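PDB 2OC3: tyrosine-protein phosphatase non-receptor type 18 from Homo sapiens, which dephosphorylates phosphotyrosine in proteins, acting on autophosphorylated tyrosine kinases, and is represented here by its catalytic domain. Local coordinates for residues E33-W44 against F265-K273; A54-N64 against G86-N94. All coordinates share one frame; numbering follows the deposited sequence. Where two conformers were deposited one is given.

Contact 1 (E33-W44 against F265-K273); sequences EFSDIQACSAAW and FDVVLKMRK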
ATOM      1  N   GLU A  33      22.871   4.440   4.725  1.00 19.42           N
ATOM      2  CA  GLU A  33      22.185   3.957   3.550  1.00 12.69           C
ATOM      3  C   GLU A  33      20.823   4.641   3.404  1.00 11.28           C
ATOM      4  O   GLU A  33      20.471   5.039   2.293  1.00 13.98           O
ATOM      5  CB  GLU A  33      21.999   2.444   3.660  1.00 19.74           C
ATOM      6  CG  GLU A  33      21.814   1.770   2.397  1.00 25.61           C
ATOM      7  CD  GLU A  33      21.918   0.264   2.543  1.00 34.59           C
ATOM      8  OE1 GLU A  33      23.010  -0.276   2.815  1.00 32.09           O
ATOM      9  OE2 GLU A  33      20.886  -0.378   2.379  1.00 21.16           O
ATOM     10  N   PHE A  34      20.067   4.747   4.503  1.00 13.69           N
ATOM     11  CA  PHE A  34      18.777   5.457   4.422  1.00 13.55           C
ATOM     12  C   PHE A  34      18.988   6.946   4.126  1.00 14.06           C
ATOM     13  O   PHE A  34      18.206   7.556   3.380  1.00 11.11           O
ATOM     14  CB  PHE A  34      17.886   5.263   5.647  1.00 14.20           C
ATOM     15  CG  PHE A  34      16.455   5.721   5.410  1.00 12.66           C
ATOM     16  CD1 PHE A  34      15.700   5.098   4.443  1.00 15.85           C
ATOM     17  CD2 PHE A  34      15.924   6.791   6.076  1.00 22.26           C
ATOM     18  CE1 PHE A  34      14.399   5.519   4.155  1.00 18.78           C
ATOM     19  CE2 PHE A  34      14.606   7.234   5.778  1.00 12.03           C
ATOM     20  CZ  PHE A  34      13.872   6.574   4.853  1.00 16.83           C
ATOM     21  N   SER A  35      20.047   7.537   4.676  1.00 12.36           N
ATOM     22  CA  SER A  35      20.298   8.947   4.391  1.00 11.42           C
ATOM     23  C   SER A  35      20.584   9.094   2.892  1.00 10.30           C
ATOM     24  O   SER A  35      20.116  10.057   2.247  1.00 12.19           O
ATOM     25  CB  SER A  35      21.457   9.443   5.253  1.00 14.38           C
ATOM     26  OG  SER A  35      21.756  10.791   4.971  1.00 13.94           O
ATOM     27  N   ASP A  36      21.276   8.121   2.286  1.00 11.26           N
ATOM     28  CA  ASP A  36      21.542   8.152   0.851  1.00 10.81           C
ATOM     29  C   ASP A  36      20.265   7.989   0.023  1.00 10.48           C
ATOM     30  O   ASP A  36      20.102   8.606  -1.027  1.00 13.61           O
ATOM     31  CB  ASP A  36      22.562   7.076   0.463  1.00 14.33           C
ATOM     32  CG  ASP A  36      23.971   7.388   0.952  1.00 29.86           C
ATOM     33  OD1 ASP A  36      24.275   8.565   1.287  1.00 26.86           O
ATOM     34  OD2 ASP A  36      24.774   6.433   1.003  1.00 26.15           O
ATOM     35  N   ILE A  37      19.387   7.090   0.450  1.00 11.57           N
ATOM     36  CA  ILE A  37      18.100   6.992  -0.229  0.50 11.90           C
ATOM     37  C   ILE A  37      17.370   8.344  -0.203  1.00  9.17           C
ATOM     38  O   ILE A  37      16.826   8.763  -1.216  1.00 11.14           O
ATOM     39  CB  ILE A  37      17.186   5.914   0.364  0.50 14.60           C
ATOM     40  CG1 ILE A  37      17.808   4.520   0.184  0.50 14.13           C
ATOM     41  CG2 ILE A  37      15.814   5.964  -0.311  0.50 11.23           C
ATOM     42  CD1 ILE A  37      17.099   3.424   0.951  0.50 16.73           C
ATOM     43  N   GLN A  38      17.382   9.021   0.942  1.00  9.86           N
ATOM     44  CA  GLN A  38      16.673  10.284   1.043  1.00 10.25           C
ATOM     45  C   GLN A  38      17.330  11.310   0.133  1.00  9.44           C
ATOM     46  O   GLN A  38      16.664  12.059  -0.553  1.00  9.56           O
ATOM     47  CB  GLN A  38      16.670  10.775   2.485  0.50 11.78           C
ATOM     48  CG  GLN A  38      15.901   9.880   3.468  0.50 10.29           C
ATOM     49  CD  GLN A  38      14.614  10.506   3.998  0.50  6.85           C
ATOM     50  OE1 GLN A  38      13.597  10.539   3.328  0.50 20.04           O
ATOM     51  NE2 GLN A  38      14.657  10.948   5.240  0.50 13.38           N
ATOM     52  N   ALA A  39      18.656  11.313   0.086  1.00  7.85           N
ATOM     53  CA  ALA A  39      19.374  12.283  -0.747  1.00  8.72           C
ATOM     54  C   ALA A  39      19.130  12.046  -2.222  1.00  9.63           C
ATOM     55  O   ALA A  39      18.893  12.978  -2.958  1.00 10.21           O
ATOM     56  CB  ALA A  39      20.923  12.244  -0.467  1.00 13.09           C
ATOM     57  N   CYS A  40      19.163  10.791  -2.647  1.00  8.44           N
ATOM     58  CA  CYS A  40      18.928  10.447  -4.035  1.00  8.99           C
ATOM     59  C   CYS A  40      17.488  10.706  -4.458  1.00  9.02           C
ATOM     60  O   CYS A  40      17.231  11.191  -5.565  1.00 10.66           O
ATOM     61  CB  CYS A  40      19.258   8.962  -4.283  1.00 12.22           C
ATOM     62  SG  CYS A  40      21.076   8.617  -4.163  1.00 16.63           S
ATOM     63  N   SER A  41      16.542  10.340  -3.597  1.00  9.19           N
ATOM     64  CA  SER A  41      15.164  10.578  -3.980  0.50 10.25           C
ATOM     65  C   SER A  41      14.865  12.077  -4.028  1.00  8.56           C
ATOM     66  O   SER A  41      14.134  12.515  -4.925  1.00 10.44           O
ATOM     67  CB  SER A  41      14.186   9.792  -3.099  0.50 17.41           C
ATOM     68  OG  SER A  41      14.288  10.160  -1.749  0.50 16.94           O
ATOM     69  N   ALA A  42      15.448  12.861  -3.117  1.00  7.60           N
ATOM     70  CA  ALA A  42      15.267  14.338  -3.151  1.00  7.47           C
ATOM     71  C   ALA A  42      15.864  14.925  -4.423  1.00  8.95           C
ATOM     72  O   ALA A  42      15.266  15.802  -5.050  1.00 10.17           O
ATOM     73  CB  ALA A  42      15.908  14.999  -1.894  1.00 10.27           C
ATOM     74  N   ALA A  43      17.048  14.437  -4.823  1.00  9.63           N
ATOM     75  CA  ALA A  43      17.679  14.898  -6.073  1.00 10.04           C
ATOM     76  C   ALA A  43      16.822  14.553  -7.274  1.00 12.94           C
ATOM     77  O   ALA A  43      16.653  15.338  -8.191  1.00 12.47           O
ATOM     78  CB  ALA A  43      19.044  14.297  -6.204  1.00 12.98           C
ATOM     79  N   TRP A  44      16.186  13.390  -7.240  1.00  9.39           N
ATOM     80  CA  TRP A  44      15.320  12.996  -8.339  1.00  7.91           C
ATOM     81  C   TRP A  44      14.044  13.861  -8.388  1.00 11.56           C
ATOM     82  O   TRP A  44      13.531  14.276  -9.439  1.00  9.32           O
ATOM     83  CB  TRP A  44      14.942  11.497  -8.204  1.00 10.20           C
ATOM     84  CG  TRP A  44      13.799  11.132  -9.115  1.00  9.47           C
ATOM     85  CD1 TRP A  44      13.878  10.814 -10.453  1.00 14.51           C
ATOM     86  CD2 TRP A  44      12.408  11.096  -8.778  1.00  9.97           C
ATOM     87  NE1 TRP A  44      12.626  10.578 -10.953  1.00 14.99           N
ATOM     88  CE2 TRP A  44      11.701  10.742  -9.957  1.00 15.06           C
ATOM     89  CE3 TRP A  44      11.685  11.279  -7.595  1.00 12.37           C
ATOM     90  CZ2 TRP A  44      10.317  10.577  -9.970  1.00 11.02           C
ATOM     91  CZ3 TRP A  44      10.307  11.115  -7.619  1.00 11.75           C
ATOM     92  CH2 TRP A  44       9.635  10.793  -8.810  1.00 11.68           C
ATOM     93  N   PHE A 265      18.523  -1.332  -1.197  1.00 11.17           N
ATOM     94  CA  PHE A 265      18.630   0.104  -1.436  1.00 12.54           C
ATOM     95  C   PHE A 265      17.964   0.444  -2.767  1.00 12.27           C
ATOM     96  O   PHE A 265      17.153   1.373  -2.876  1.00 12.94           O
ATOM     97  CB  PHE A 265      20.109   0.523  -1.389  1.00 13.55           C
ATOM     98  CG  PHE A 265      20.362   1.947  -1.783  1.00 13.72           C
ATOM     99  CD1 PHE A 265      20.543   2.931  -0.809  1.00 20.11           C
ATOM    100  CD2 PHE A 265      20.439   2.303  -3.108  1.00 16.47           C
ATOM    101  CE1 PHE A 265      20.775   4.244  -1.188  1.00 19.42           C
ATOM    102  CE2 PHE A 265      20.674   3.612  -3.490  1.00 28.05           C
ATOM    103  CZ  PHE A 265      20.839   4.574  -2.518  1.00 16.92           C
ATOM    104  N   ASP A 266      18.305  -0.307  -3.812  1.00 11.18           N
ATOM    105  CA  ASP A 266      17.812  -0.000  -5.146  1.00 12.48           C
ATOM    106  C   ASP A 266      16.294  -0.207  -5.237  1.00 10.43           C
ATOM    107  O   ASP A 266      15.611   0.541  -5.932  1.00 12.76           O
ATOM    108  CB  ASP A 266      18.493  -0.895  -6.189  1.00 13.06           C
ATOM    109  CG  ASP A 266      19.960  -0.550  -6.410  1.00 27.05           C
ATOM    110  OD1 ASP A 266      20.421   0.538  -5.989  1.00 25.67           O
ATOM    111  OD2 ASP A 266      20.663  -1.385  -7.034  1.00 33.56           O
ATOM    112  N   VAL A 267      15.783  -1.207  -4.525  1.00 10.22           N
ATOM    113  CA  VAL A 267      14.329  -1.484  -4.530  1.00 10.72           C
ATOM    114  C   VAL A 267      13.576  -0.314  -3.893  1.00  8.50           C
ATOM    115  O   VAL A 267      12.618   0.195  -4.467  1.00 10.58           O
ATOM    116  CB  VAL A 267      13.977  -2.801  -3.801  1.00 13.50           C
ATOM    117  CG1 VAL A 267      12.456  -2.977  -3.697  1.00 12.98           C
ATOM    118  CG2 VAL A 267      14.644  -4.011  -4.526  1.00 15.20           C
ATOM    119  N   VAL A 268      14.032   0.114  -2.718  1.00 10.16           N
ATOM    120  CA  VAL A 268      13.373   1.208  -2.019  1.00  8.13           C
ATOM    121  C   VAL A 268      13.479   2.521  -2.815  1.00  8.87           C
ATOM    122  O   VAL A 268      12.491   3.237  -2.954  1.00  9.05           O
ATOM    123  CB  VAL A 268      13.916   1.366  -0.611  1.00  9.71           C
ATOM    124  CG1 VAL A 268      13.315   2.632   0.066  1.00  8.89           C
ATOM    125  CG2 VAL A 268      13.604   0.070   0.220  1.00  9.41           C
ATOM    126  N   LEU A 269      14.661   2.805  -3.365  1.00  9.09           N
ATOM    127  CA  LEU A 269      14.799   4.023  -4.165  1.00 10.30           C
ATOM    128  C   LEU A 269      13.833   4.004  -5.330  1.00  9.86           C
ATOM    129  O   LEU A 269      13.175   5.002  -5.634  1.00  9.75           O
ATOM    130  CB  LEU A 269      16.224   4.195  -4.693  1.00 12.21           C
ATOM    131  CG  LEU A 269      16.532   5.494  -5.434  1.00 12.63           C
ATOM    132  CD1 LEU A 269      16.086   6.716  -4.617  1.00 17.07           C
ATOM    133  CD2 LEU A 269      18.042   5.511  -5.744  1.00 14.44           C
ATOM    134  N   LYS A 270      13.743   2.880  -6.011  1.00  8.76           N
ATOM    135  CA  LYS A 270      12.782   2.769  -7.128  1.00 10.79           C
ATOM    136  C   LYS A 270      11.321   2.992  -6.709  1.00  9.60           C
ATOM    137  O   LYS A 270      10.569   3.633  -7.418  1.00 10.65           O
ATOM    138  CB  LYS A 270      12.957   1.430  -7.864  1.00 10.71           C
ATOM    139  CG  LYS A 270      14.229   1.284  -8.682  1.00 25.97           C
ATOM    140  CD  LYS A 270      14.125   0.132  -9.702  1.00 29.74           C
ATOM    141  N   MET A 271      10.932   2.474  -5.542  1.00  9.19           N
ATOM    142  CA  MET A 271       9.617   2.664  -4.954  0.50  5.87           C
ATOM    143  C   MET A 271       9.343   4.159  -4.708  1.00  9.14           C
ATOM    144  O   MET A 271       8.253   4.686  -4.970  1.00 11.70           O
ATOM    145  CB  MET A 271       9.540   1.884  -3.634  0.50 14.31           C
ATOM    146  CG  MET A 271       9.600   0.330  -3.789  0.50  8.63           C
ATOM    147  SD  MET A 271       7.999  -0.448  -3.550  0.50 15.14           S
ATOM    148  CE  MET A 271       7.529   0.489  -2.120  0.50  6.45           C
ATOM    149  N   ARG A 272      10.371   4.827  -4.165  1.00  8.50           N
ATOM    150  CA  ARG A 272      10.260   6.281  -3.889  1.00 10.67           C
ATOM    151  C   ARG A 272       9.988   7.155  -5.132  1.00 12.14           C
ATOM    152  O   ARG A 272       9.506   8.305  -5.002  1.00 12.15           O
ATOM    153  CB  ARG A 272      11.544   6.803  -3.245  1.00 10.44           C
ATOM    154  CG  ARG A 272      11.653   6.498  -1.805  1.00 16.77           C
ATOM    155  CD  ARG A 272      10.982   7.552  -0.971  1.00 23.30           C
ATOM    156  NE  ARG A 272      11.384   7.425   0.425  1.00 18.89           N
ATOM    157  CZ  ARG A 272      12.081   8.314   1.117  1.00 14.46           C
ATOM    158  NH1 ARG A 272      12.543   9.444   0.583  1.00 16.30           N
ATOM    159  NH2 ARG A 272      12.316   8.049   2.377  1.00 22.62           N
ATOM    160  N   LYS A 273      10.341   6.670  -6.318  1.00  9.52           N
ATOM    161  CA  LYS A 273      10.113   7.376  -7.580  1.00 10.87           C
ATOM    162  C   LYS A 273       8.723   7.096  -8.124  1.00  9.92           C
ATOM    163  O   LYS A 273       8.383   7.611  -9.166  1.00 12.12           O
ATOM    164  CB  LYS A 273      11.173   7.000  -8.615  1.00 11.08           C
ATOM    165  CG  LYS A 273      12.549   7.444  -8.129  1.00 15.39           C
ATOM    166  CD  LYS A 273      13.669   7.152  -9.113  1.00 17.13           C
ATOM    167  CE  LYS A 273      15.023   7.553  -8.519  1.00 17.86           C
ATOM    168  NZ  LYS A 273      16.129   7.177  -9.450  1.00 24.55           N
TER
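Gln38 OE1, in the conformer given of two deposited, accepts from both terminal nitrogens of Arg272, with NH2 at 3.0 Å from OE1 and NH1 at 3.1 Å. The oxygen lies in the guanidinium plane, but the amide is turned 85° against it: NH1 arrives in the carbonyl plane on a lone pair, NH2 from above that plane. One acceptor shared by two donors bends both bonds. They are less certain than the bonds outside the pair, in which NE donates to the carbonyl of Ala278 and NH2 to that of Val279, carbonyls that also hold the guanidinium. Its edge meets Phe34, whose CZ is 3.3 Å from Arg272 NH2, the two planes nearly perpendicular.

These side chains join helix 29-47, near the N terminus of the phosphatase domain, to helix 264-272. The short segments run in roughly the same direction, with axes 9.8 Å apart and crossing at -34°. Arg272 stands about 5 Å, side chain to side chain, from Gln280, a substrate-binding residue by similarity.

Phe265, its CG anti to the backbone N (chi1 173°), sends its ring as a knob into the hole formed by Glu33, Asp36, Ile37 and Cys40. Glu33 O and Asp36 CB lie at the edge of the ring, while Ile37 CG1 comes in obliquely, 3.3 Å from Phe265 CE1. The Glu33 carboxylate continues past the ring to the hydroxyls of Tyr285 and Tyr289 on helix 282-296. Next along the interface, Leu269 CD1 rests 3.9 Å from Cys40 CB and also touches Ser41.

At the C-terminal ends of the two segments, Lys273 runs extended over one face of Trp44, a CH-pi contact with CG 3.9 Å from the five-membered-ring centroid. Trp44 also meets Tyr72 edge-to-face.

Contact 2 (A54-N64 against G86-N94); sequences AGSRPENVRKN and GHSDYINGN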
ATOM      1  N   ALA A  54      -1.920  17.381 -10.737  1.00 11.17           N
ATOM      2  CA  ALA A  54      -3.302  16.961 -10.590  1.00  9.97           C
ATOM      3  C   ALA A  54      -3.744  17.138  -9.140  1.00 11.06           C
ATOM      4  O   ALA A  54      -4.861  17.596  -8.843  1.00 11.64           O
ATOM      5  CB  ALA A  54      -3.469  15.526 -11.032  1.00 11.20           C
ATOM      6  N   GLY A  55      -2.910  16.649  -8.227  1.00 10.00           N
ATOM      7  CA  GLY A  55      -3.241  16.755  -6.787  1.00 12.39           C
ATOM      8  C   GLY A  55      -3.383  18.141  -6.199  1.00 12.19           C
ATOM      9  O   GLY A  55      -3.991  18.307  -5.132  1.00 11.67           O
ATOM     10  N   SER A  56      -2.820  19.133  -6.903  1.00 13.24           N
ATOM     11  CA  SER A  56      -2.883  20.533  -6.476  0.50 15.53           C
ATOM     12  C   SER A  56      -3.990  21.317  -7.167  1.00 13.73           C
ATOM     13  O   SER A  56      -4.169  22.511  -6.892  1.00 22.16           O
ATOM     14  CB  SER A  56      -1.548  21.229  -6.753  0.50 19.16           C
ATOM     15  OG  SER A  56      -0.515  20.623  -6.018  0.50 18.17           O
ATOM     16  N   ARG A  57      -4.703  20.701  -8.096  1.00 12.21           N
ATOM     17  CA  ARG A  57      -5.865  21.360  -8.750  1.00 13.04           C
ATOM     18  C   ARG A  57      -6.870  21.755  -7.660  1.00 17.01           C
ATOM     19  O   ARG A  57      -7.082  20.998  -6.706  1.00 14.98           O
ATOM     20  CB  ARG A  57      -6.532  20.483  -9.798  1.00 17.88           C
ATOM     21  CG  ARG A  57      -5.755  20.284 -11.097  1.00 20.08           C
ATOM     22  N   PRO A  58      -7.485  22.955  -7.770  1.00 19.80           N
ATOM     23  CA  PRO A  58      -8.432  23.413  -6.741  1.00 21.29           C
ATOM     24  C   PRO A  58      -9.518  22.401  -6.381  1.00 17.70           C
ATOM     25  O   PRO A  58      -9.856  22.243  -5.220  1.00 19.79           O
ATOM     26  CB  PRO A  58      -9.093  24.659  -7.378  1.00 19.03           C
ATOM     27  CG  PRO A  58      -8.437  24.899  -8.652  1.00 25.84           C
ATOM     28  CD  PRO A  58      -7.277  23.963  -8.829  1.00 24.23           C
ATOM     29  N   GLU A  59     -10.027  21.718  -7.381  1.00 17.53           N
ATOM     30  CA  GLU A  59     -11.108  20.754  -7.207  1.00 23.75           C
ATOM     31  C   GLU A  59     -10.635  19.461  -6.520  1.00 24.62           C
ATOM     32  O   GLU A  59     -11.449  18.679  -6.061  1.00 25.21           O
ATOM     33  CB  GLU A  59     -11.744  20.432  -8.559  1.00 28.43           C
ATOM     34  CG  GLU A  59     -10.867  19.661  -9.544  1.00 36.61           C
ATOM     35  CD  GLU A  59     -10.098  20.537 -10.523  1.00 33.24           C
ATOM     36  OE1 GLU A  59      -9.724  21.687 -10.183  1.00 40.45           O
ATOM     37  OE2 GLU A  59      -9.846  20.054 -11.648  1.00 50.27           O
ATOM     38  N   ASN A  60      -9.325  19.229  -6.473  1.00 14.73           N
ATOM     39  CA  ASN A  60      -8.805  18.026  -5.854  1.00 12.65           C
ATOM     40  C   ASN A  60      -8.166  18.208  -4.510  1.00 14.46           C
ATOM     41  O   ASN A  60      -7.868  17.244  -3.819  1.00 14.08           O
ATOM     42  CB  ASN A  60      -7.799  17.372  -6.775  1.00 10.53           C
ATOM     43  CG  ASN A  60      -8.424  16.886  -8.035  1.00 10.96           C
ATOM     44  OD1 ASN A  60      -9.594  16.452  -8.038  1.00 14.61           O
ATOM     45  ND2 ASN A  60      -7.646  16.890  -9.123  1.00 12.88           N
ATOM     46  N   VAL A  61      -7.897  19.433  -4.099  1.00 16.74           N
ATOM     47  CA  VAL A  61      -7.125  19.659  -2.872  1.00 18.82           C
ATOM     48  C   VAL A  61      -7.798  19.017  -1.662  1.00 15.19           C
ATOM     49  O   VAL A  61      -7.096  18.430  -0.821  1.00 18.12           O
ATOM     50  CB  VAL A  61      -6.874  21.168  -2.640  1.00 30.25           C
ATOM     51  CG1 VAL A  61      -6.363  21.428  -1.233  1.00 31.45           C
ATOM     52  CG2 VAL A  61      -5.897  21.683  -3.686  1.00 31.45           C
ATOM     53  N   ARG A  62      -9.119  19.085  -1.593  1.00 16.42           N
ATOM     54  CA  ARG A  62      -9.888  18.551  -0.476  1.00 15.73           C
ATOM     55  C   ARG A  62      -9.857  17.024  -0.416  1.00 14.91           C
ATOM     56  O   ARG A  62     -10.299  16.411   0.567  1.00 16.23           O
ATOM     57  CB  ARG A  62     -11.355  18.979  -0.569  1.00 23.54           C
ATOM     58  N   LYS A  63      -9.449  16.414  -1.520  1.00  9.92           N
ATOM     59  CA  LYS A  63      -9.391  14.949  -1.616  1.00 10.25           C
ATOM     60  C   LYS A  63      -8.086  14.369  -1.086  1.00 10.01           C
ATOM     61  O   LYS A  63      -7.917  13.145  -1.133  1.00  9.68           O
ATOM     62  CB  LYS A  63      -9.649  14.492  -3.056  1.00  9.02           C
ATOM     63  CG  LYS A  63     -10.933  14.998  -3.661  1.00  9.13           C
ATOM     64  CD  LYS A  63     -11.024  14.653  -5.124  1.00 11.06           C
ATOM     65  CE  LYS A  63     -12.224  15.280  -5.841  1.00 15.95           C
ATOM     66  NZ  LYS A  63     -12.088  15.051  -7.334  1.00 14.49           N
ATOM     67  N   ASN A  64      -7.169  15.206  -0.605  1.00  8.35           N
ATOM     68  CA  ASN A  64      -5.903  14.777  -0.010  1.00  7.40           C
ATOM     69  C   ASN A  64      -5.998  14.847   1.504  1.00 11.14           C
ATOM     70  O   ASN A  64      -6.330  15.883   2.051  1.00 11.80           O
ATOM     71  CB  ASN A  64      -4.776  15.685  -0.481  1.00  8.61           C
ATOM     72  CG  ASN A  64      -4.656  15.657  -1.979  1.00 10.57           C
ATOM     73  OD1 ASN A  64      -4.788  14.604  -2.593  1.00  9.55           O
ATOM     74  ND2 ASN A  64      -4.463  16.845  -2.604  1.00 11.08           N
ATOM     75  N   GLY A  86     -20.144  11.788 -14.439  1.00 18.06           N
ATOM     76  CA  GLY A  86     -19.507  13.022 -14.003  1.00 20.78           C
ATOM     77  C   GLY A  86     -18.492  12.937 -12.873  1.00 17.73           C
ATOM     78  O   GLY A  86     -18.088  13.962 -12.338  1.00 23.77           O
ATOM     79  N   HIS A  87     -18.089  11.722 -12.501  1.00 15.70           N
ATOM     80  CA  HIS A  87     -17.077  11.591 -11.457  1.00 15.42           C
ATOM     81  C   HIS A  87     -15.693  11.889 -11.972  1.00 15.62           C
ATOM     82  O   HIS A  87     -15.326  11.506 -13.070  1.00 15.92           O
ATOM     83  CB  HIS A  87     -17.107  10.193 -10.853  1.00 16.64           C
ATOM     84  CG  HIS A  87     -18.390   9.886 -10.142  1.00 16.98           C
ATOM     85  ND1 HIS A  87     -18.485   9.866  -8.770  1.00 23.44           N
ATOM     86  CD2 HIS A  87     -19.630   9.613 -10.613  1.00 18.35           C
ATOM     87  CE1 HIS A  87     -19.732   9.584  -8.424  1.00 29.48           C
ATOM     88  NE2 HIS A  87     -20.447   9.433  -9.524  1.00 21.47           N
ATOM     89  N   SER A  88     -14.937  12.555 -11.110  1.00 13.71           N
ATOM     90  CA  SER A  88     -13.555  12.978 -11.354  1.00 11.30           C
ATOM     91  C   SER A  88     -12.585  11.798 -11.516  1.00  9.74           C
ATOM     92  O   SER A  88     -12.800  10.704 -10.969  1.00 11.51           O
ATOM     93  CB  SER A  88     -13.098  13.790 -10.142  1.00 17.14           C
ATOM     94  OG  SER A  88     -11.692  13.928 -10.010  1.00 15.41           O
ATOM     95  N   ASP A  89     -11.504  12.016 -12.245  1.00  9.47           N
ATOM     96  CA  ASP A  89     -10.464  10.995 -12.387  1.00  9.05           C
ATOM     97  C   ASP A  89      -9.481  10.872 -11.217  1.00  8.58           C
ATOM     98  O   ASP A  89      -8.642   9.991 -11.224  1.00  8.97           O
ATOM     99  CB  ASP A  89      -9.707  11.147 -13.701  1.00  8.08           C
ATOM    100  CG  ASP A  89      -8.716  12.302 -13.739  1.00  9.92           C
ATOM    101  OD1 ASP A  89      -8.295  12.839 -12.703  1.00 12.17           O
ATOM    102  OD2 ASP A  89      -8.300  12.693 -14.881  1.00 11.83           O
ATOM    103  N   TYR A  90      -9.645  11.719 -10.216  1.00  8.45           N
ATOM    104  CA  TYR A  90      -8.616  11.916  -9.217  1.00  8.70           C
ATOM    105  C   TYR A  90      -8.812  11.066  -7.946  1.00  8.04           C
ATOM    106  O   TYR A  90      -9.873  11.038  -7.341  1.00  8.46           O
ATOM    107  CB  TYR A  90      -8.479  13.380  -8.809  1.00  7.51           C
ATOM    108  CG  TYR A  90      -7.384  13.564  -7.818  1.00  5.70           C
ATOM    109  CD1 TYR A  90      -6.044  13.648  -8.217  1.00  7.15           C
ATOM    110  CD2 TYR A  90      -7.654  13.556  -6.474  1.00  7.02           C
ATOM    111  CE1 TYR A  90      -5.012  13.792  -7.320  1.00  9.24           C
ATOM    112  CE2 TYR A  90      -6.595  13.744  -5.527  1.00  8.04           C
ATOM    113  CZ  TYR A  90      -5.284  13.844  -5.964  1.00  7.42           C
ATOM    114  OH  TYR A  90      -4.197  13.995  -5.128  1.00  8.72           O
ATOM    115  N   ILE A  91      -7.721  10.399  -7.572  1.00  7.71           N
ATOM    116  CA  ILE A  91      -7.573   9.815  -6.219  1.00  8.75           C
ATOM    117  C   ILE A  91      -6.134   9.977  -5.792  1.00  8.29           C
ATOM    118  O   ILE A  91      -5.203   9.958  -6.604  1.00  7.92           O
ATOM    119  CB  ILE A  91      -8.025   8.318  -6.153  1.00  9.43           C
ATOM    120  CG1 ILE A  91      -8.096   7.861  -4.677  1.00  9.56           C
ATOM    121  CG2 ILE A  91      -7.118   7.429  -6.955  1.00  9.47           C
ATOM    122  CD1 ILE A  91      -8.927   6.605  -4.443  1.00 10.23           C
ATOM    123  N   ASN A  92      -5.926  10.178  -4.497  1.00  6.54           N
ATOM    124  CA  ASN A  92      -4.572  10.227  -3.981  1.00  6.34           C
ATOM    125  C   ASN A  92      -4.022   8.815  -3.903  1.00  7.78           C
ATOM    126  O   ASN A  92      -4.191   8.106  -2.901  1.00  7.89           O
ATOM    127  CB  ASN A  92      -4.487  10.962  -2.641  1.00  6.96           C
ATOM    128  CG  ASN A  92      -3.068  11.287  -2.258  1.00 10.69           C
ATOM    129  OD1 ASN A  92      -2.189  10.453  -2.381  1.00  9.82           O
ATOM    130  ND2 ASN A  92      -2.849  12.511  -1.762  1.00  9.85           N
ATOM    131  N   GLY A  93      -3.418   8.376  -5.005  1.00  7.07           N
ATOM    132  CA  GLY A  93      -2.863   7.036  -5.106  1.00  6.86           C
ATOM    133  C   GLY A  93      -1.988   6.923  -6.328  1.00  7.92           C
ATOM    134  O   GLY A  93      -2.136   7.668  -7.306  1.00  7.84           O
ATOM    135  N   ASN A  94      -1.044   5.984  -6.255  1.00  6.17           N
ATOM    136  CA  ASN A  94      -0.070   5.745  -7.325  1.00  5.03           C
ATOM    137  C   ASN A  94       0.099   4.254  -7.564  1.00  7.87           C
ATOM    138  O   ASN A  94       0.064   3.458  -6.626  1.00  6.72           O
ATOM    139  CB  ASN A  94       1.312   6.318  -6.994  1.00  6.46           C
ATOM    140  CG  ASN A  94       1.302   7.810  -6.910  1.00  8.06           C
ATOM    141  OD1 ASN A  94       1.085   8.386  -5.846  1.00  8.86           O
ATOM    142  ND2 ASN A  94       1.532   8.469  -8.044  1.00  8.29           N
TER
HETATM  143  O   HOH W   1      -7.799  15.411 -11.930  1.00 19.73           O
HETATM  144  O   HOH W   2     -10.545  16.430 -11.209  1.00 41.39           O
HETATM  145  O   HOH W   3      -8.283  10.864  -2.770  1.00  9.21           O
HETATM  146  O   HOH W   4     -12.384  12.116  -7.356  1.00 15.49           O
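The loop that follows the weakly bonded end of helix 53-56 comes closest to 86-94 where CA of Asn64 is 6.2 Å from CA of Asn92, the centre of an inverse gamma turn at which segment 86-94 turns a corner. Tyr90, its CG anti to the backbone N (chi1 -178°), reaches into the loop. The Asn60 amide stacks on one face of its ring, planes 17° apart, with Asn60 CG 3.5 Å from Tyr90 CG. Tyr90 OH donates to Asn64 OD1 over 2.7 Å, in the carbonyl plane and on a lone pair. Asn92 ND2 reaches the same Asn64 OD1 at 3.0 Å from above that plane.

Asn60, Lys63 and Asn64 belong to the NxxKNRY signature of classical tyrosine phosphatases, and Asp89 to Asn92 to the DYIN sequence that packs against it. Both loop amides are also held within their own segment: Asn60 ND2 donates almost straight to Ala54 O (2.9 Å, 169°), and Asn64 ND2 bonds to Gly55 O. Lys63 passes along the Tyr90 edge, CD 3.8 Å from Tyr90 CD2, and its NZ donates to Asn60 OD1 at 2.9 Å. A phenylalanine in place of Tyr90 would lack the hydroxyl and is likely to leave Asn64 OD1 with Asn92 ND2 as its one donor across the contact.

Waters link Lys63 NZ to Tyr90 O, Lys63 O to Asn92 N, and Asn60 ND2 to Asp89 OD1, itself salt-bridged to Arg76. Asn92 OD1 accepts from Arg275 NH1, and its ND2 also donates to Val69 O.

How the contacts relate
From the N terminus, after short helix 15-18, the chain enters helix 29-47, whose partner in contact 1 arrives only with residues 265-273, after 220 intervening residues that include every strand of the central mixed sheet. Soon after that helix comes 54-64, and contact 2 closes a much shorter loop, with 21 residues in between, against 86-94. The small loop therefore lies wholly within the large one, and the two do not cross. Contact 1 ties helix 29-47 to the C-terminal helical part; contact 2 joins the 54-64 loop to the segment with short strand 90-91 that leads into edge strand 93-97. Their centres are 26 Å apart, their nearest atoms about 7 Å, without touching.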